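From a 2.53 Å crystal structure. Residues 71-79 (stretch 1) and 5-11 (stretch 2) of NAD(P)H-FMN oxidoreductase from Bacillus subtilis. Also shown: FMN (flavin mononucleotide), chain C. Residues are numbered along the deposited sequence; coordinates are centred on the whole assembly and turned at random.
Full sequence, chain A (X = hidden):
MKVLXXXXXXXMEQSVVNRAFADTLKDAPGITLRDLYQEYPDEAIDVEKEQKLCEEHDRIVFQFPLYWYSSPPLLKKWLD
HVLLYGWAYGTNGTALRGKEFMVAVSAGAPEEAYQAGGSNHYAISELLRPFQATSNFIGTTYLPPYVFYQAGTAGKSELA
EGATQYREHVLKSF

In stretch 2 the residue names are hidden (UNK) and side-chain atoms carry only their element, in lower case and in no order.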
# COMPACT_ATOMS: atom_id res chain seq x y z
N SER A 71 -8.44 3.58 2.77
CA SER A 71 -7.12 4.00 3.21
C SER A 71 -7.23 5.31 3.99
O SER A 71 -8.29 5.90 4.03
CB SER A 71 -6.19 4.18 2.02
OG SER A 71 -6.52 5.35 1.31
N PRO A 72 -6.14 5.77 4.63
CA PRO A 72 -6.12 7.14 5.14
C PRO A 72 -6.27 8.15 4.02
O PRO A 72 -5.93 7.83 2.90
CB PRO A 72 -4.75 7.26 5.80
CG PRO A 72 -4.42 5.89 6.20
CD PRO A 72 -5.00 4.99 5.15
N PRO A 73 -6.75 9.36 4.31
CA PRO A 73 -7.07 10.26 3.20
C PRO A 73 -5.88 10.77 2.38
O PRO A 73 -6.09 11.24 1.27
CB PRO A 73 -7.80 11.43 3.89
CG PRO A 73 -7.70 11.22 5.31
CD PRO A 73 -7.30 9.84 5.59
N LEU A 74 -4.66 10.67 2.87
CA LEU A 74 -3.53 11.20 2.11
C LEU A 74 -3.25 10.35 0.87
O LEU A 74 -2.78 10.85 -0.15
CB LEU A 74 -2.28 11.28 2.99
CG LEU A 74 -1.06 11.85 2.29
CD1 LEU A 74 -1.37 13.21 1.68
CD2 LEU A 74 0.13 11.92 3.21
N LEU A 75 -3.55 9.06 0.95
CA LEU A 75 -3.44 8.19 -0.21
C LEU A 75 -4.46 8.56 -1.28
O LEU A 75 -4.12 8.64 -2.45
CB LEU A 75 -3.58 6.73 0.18
CG LEU A 75 -3.66 5.72 -0.98
CD1 LEU A 75 -2.55 5.93 -1.98
CD2 LEU A 75 -3.64 4.31 -0.45
N LYS A 76 -5.70 8.81 -0.87
CA LYS A 76 -6.73 9.26 -1.80
C LYS A 76 -6.32 10.54 -2.53
O LYS A 76 -6.48 10.65 -3.75
CB LYS A 76 -8.06 9.48 -1.09
CG LYS A 76 -9.22 9.59 -2.06
CD LYS A 76 -9.18 8.42 -3.01
CE LYS A 76 -10.01 8.63 -4.25
NZ LYS A 76 -9.52 9.66 -5.19
N LYS A 77 -5.79 11.49 -1.77
CA LYS A 77 -5.24 12.72 -2.32
C LYS A 77 -4.04 12.47 -3.22
O LYS A 77 -3.87 13.12 -4.25
CB LYS A 77 -4.85 13.67 -1.19
CG LYS A 77 -4.44 15.03 -1.65
CD LYS A 77 -4.16 15.91 -0.46
CE LYS A 77 -5.43 16.34 0.21
NZ LYS A 77 -5.13 17.30 1.32
N TRP A 78 -3.21 11.51 -2.83
CA TRP A 78 -2.09 11.10 -3.66
C TRP A 78 -2.53 10.59 -5.03
O TRP A 78 -1.97 10.98 -6.05
CB TRP A 78 -1.28 10.02 -2.96
CG TRP A 78 0.03 9.72 -3.60
CD1 TRP A 78 1.25 10.22 -3.24
CD2 TRP A 78 0.27 8.84 -4.70
NE1 TRP A 78 2.22 9.71 -4.05
CE2 TRP A 78 1.65 8.86 -4.96
CE3 TRP A 78 -0.55 8.03 -5.50
CZ2 TRP A 78 2.23 8.10 -5.98
CZ3 TRP A 78 0.03 7.29 -6.51
CH2 TRP A 78 1.40 7.33 -6.74
N LEU A 79 -3.53 9.71 -5.06
CA LEU A 79 -4.05 9.20 -6.32
C LEU A 79 -4.57 10.34 -7.17
O LEU A 79 -4.20 10.47 -8.33
CB LEU A 79 -5.16 8.17 -6.08
CG LEU A 79 -4.77 6.94 -5.26
CD1 LEU A 79 -6.00 6.16 -4.86
CD2 LEU A 79 -3.79 6.05 -6.00
N UNK A 5 7.96 1.46 -1.70
CA UNK A 5 6.92 1.25 -0.70
C UNK A 5 6.43 2.59 -0.20
O UNK A 5 7.13 3.28 0.53
c UNK A 5 7.40 0.43 0.53
c UNK A 5 6.26 0.23 1.51
c UNK A 5 7.97 -0.91 0.11
N UNK A 6 5.22 2.95 -0.60
CA UNK A 6 4.62 4.18 -0.13
C UNK A 6 3.77 3.92 1.09
O UNK A 6 2.69 3.36 0.98
c UNK A 6 3.66 5.46 -3.67
c UNK A 6 3.80 4.81 -1.25
c UNK A 6 4.55 4.92 -2.58
c UNK A 6 5.74 5.81 -2.40
N UNK A 7 4.25 4.31 2.27
CA UNK A 7 3.51 4.05 3.51
C UNK A 7 2.65 5.23 3.88
O UNK A 7 3.11 6.36 3.90
c UNK A 7 4.45 3.71 4.63
N UNK A 8 1.37 4.96 4.15
CA UNK A 8 0.43 6.01 4.50
C UNK A 8 -0.18 5.78 5.88
O UNK A 8 -1.20 5.12 6.02
c UNK A 8 0.02 8.32 0.46
c UNK A 8 -0.37 7.91 1.72
c UNK A 8 0.55 7.41 -0.44
c UNK A 8 -0.68 6.13 3.46
c UNK A 8 0.29 5.68 1.19
c UNK A 8 -0.23 6.59 2.10
c UNK A 8 0.68 6.09 -0.07
N UNK A 9 0.45 6.34 6.89
CA UNK A 9 -0.02 6.27 8.24
C UNK A 9 0.15 7.64 8.88
O UNK A 9 1.22 8.22 8.81
c UNK A 9 -0.29 3.71 10.86
c UNK A 9 0.14 4.88 10.34
n UNK A 9 -0.76 3.97 12.12
c UNK A 9 -0.62 5.26 12.36
n UNK A 9 -0.09 5.83 11.31
c UNK A 9 0.74 5.20 9.01
N UNK A 10 -0.91 8.17 9.48
CA UNK A 10 -0.89 9.54 10.00
C UNK A 10 0.20 9.78 11.04
O UNK A 10 0.70 10.90 11.15
c UNK A 10 -2.27 7.59 9.51
c UNK A 10 -2.27 9.69 10.61
c UNK A 10 -3.13 8.77 9.77
N UNK A 11 0.56 8.74 11.78
CA UNK A 11 1.59 8.87 12.80
C UNK A 11 2.38 7.59 12.93
O UNK A 11 2.06 6.73 13.74
c UNK A 11 0.96 9.22 14.15
n UNK A 11 1.51 10.51 16.10
o UNK A 11 3.16 9.38 15.10
c UNK A 11 1.98 9.72 15.16
N1 FMN C . -10.12 -2.10 11.14
C2 FMN C . -10.88 -2.89 10.30
O2 FMN C . -10.75 -4.11 10.31
N3 FMN C . -11.79 -2.33 9.44
C4 FMN C . -11.97 -0.98 9.40
O4 FMN C . -12.79 -0.52 8.62
C4A FMN C . -11.21 -0.17 10.25
N5 FMN C . -11.37 1.20 10.24
C5A FMN C . -10.62 2.00 11.07
C6 FMN C . -10.81 3.38 11.02
C7 FMN C . -10.07 4.22 11.82
C7M FMN C . -10.29 5.71 11.75
C8 FMN C . -9.13 3.66 12.70
C8M FMN C . -8.31 4.54 13.59
C9 FMN C . -8.96 2.29 12.74
C9A FMN C . -9.69 1.45 11.92
N10 FMN C . -9.53 0.07 11.96
C10 FMN C . -10.28 -0.73 11.12
C1' FMN C . -8.49 -0.55 12.85
C2' FMN C . -7.18 -0.44 12.03
O2' FMN C . -7.30 -1.12 10.78
C3' FMN C . -5.88 -0.80 12.76
O3' FMN C . -5.75 0.17 13.77
C4' FMN C . -4.67 -0.75 11.80
O4' FMN C . -4.93 -1.61 10.73
C5' FMN C . -3.29 -1.17 12.29
O5' FMN C . -2.74 -0.16 13.08
P FMN C . -1.23 0.41 13.08
O1P FMN C . -1.46 1.87 13.17
O2P FMN C . -0.52 -0.15 14.26
O3P FMN C . -0.40 0.18 11.86

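Position 5 carries three side-chain carbons, one bearing the other two, a fork at CB that marks valine. Val5 lies in the strand and is buried, but its side chain does not reach stretch 1; a compact, branched residue of this kind is at home in a strand within a protein core.

Position 6 has four carbons, forked at the second, and CA-to-CB points toward the helix. One terminal carbon lies 3.8 Å from CZ2 of Trp78. This is leucine: Leu6, with chi1 in m and chi2 in t, sets CD1 against the indole, where an apolar branch is well suited to a buried aromatic surface.

Position 7 has a single side-chain carbon and makes no contact with stretch 1. It is alanine, and Ala7 closes the strand segment as another small, buried apolar residue.

At position 8 one carbon leads to a ring of six carbons without any heteroatom. The ring packs on Leu74, Leu75 and Trp78, and the backbone O of position 8 lies 3.3 Å from Pro72 CG. The residue is phenylalanine. CD2 of Phe8 is 3.5 Å from Leu75 N and 4.0 Å from Leu74 CG. Leu75 CB stands 3.8 Å from the centroid of the Phe8 ring, only 13° off the normal, a CH-pi contact over the face. The ring edge meets the face of Trp78, with CZ of Phe8 3.9 Å from CG of Trp78 and the planes at 79°. A flat hydrocarbon ring offers both a face and an edge to such a pocket.

Position 9 bears one carbon and a five-membered ring of three carbons and two nitrogens; CA-to-CB points away from stretch 1, and the side chain makes no contact with it. This is histidine. Both nitrogens of His9 are used. ND1 accepts a hydrogen bond from the backbone N of residue 11 (3.0 Å), and NE2 donates a very short one to FMN O1P (2.5 Å), so the imidazole helps hold the phosphate of the flavin cofactor.

At position 10 three carbons close a ring onto the backbone nitrogen, and a ring carbon approaches Pro72. This is proline. Pro10 CD lies 4.3 Å from Pro72 CG, a loose apolar contact at an exposed site.

Position 11 has two carbons, the second carrying one oxygen and one nitrogen, and lies beyond reach of stretch 1. It is asparagine; OD1 of Asn11 is hydrogen-bonded to a residue just outside the two stretches.

The contact therefore works by apolar packing, with no hydrogen bond across it. Phe8 supplies the largest covered area, lodged against the first turns of the helix, while Leu6 adds a second contact on Trp78, and Pro10 a looser one on Pro72, both of which Phe8 already touches.

Stretch 2, residues 5-11: VLAFHPN
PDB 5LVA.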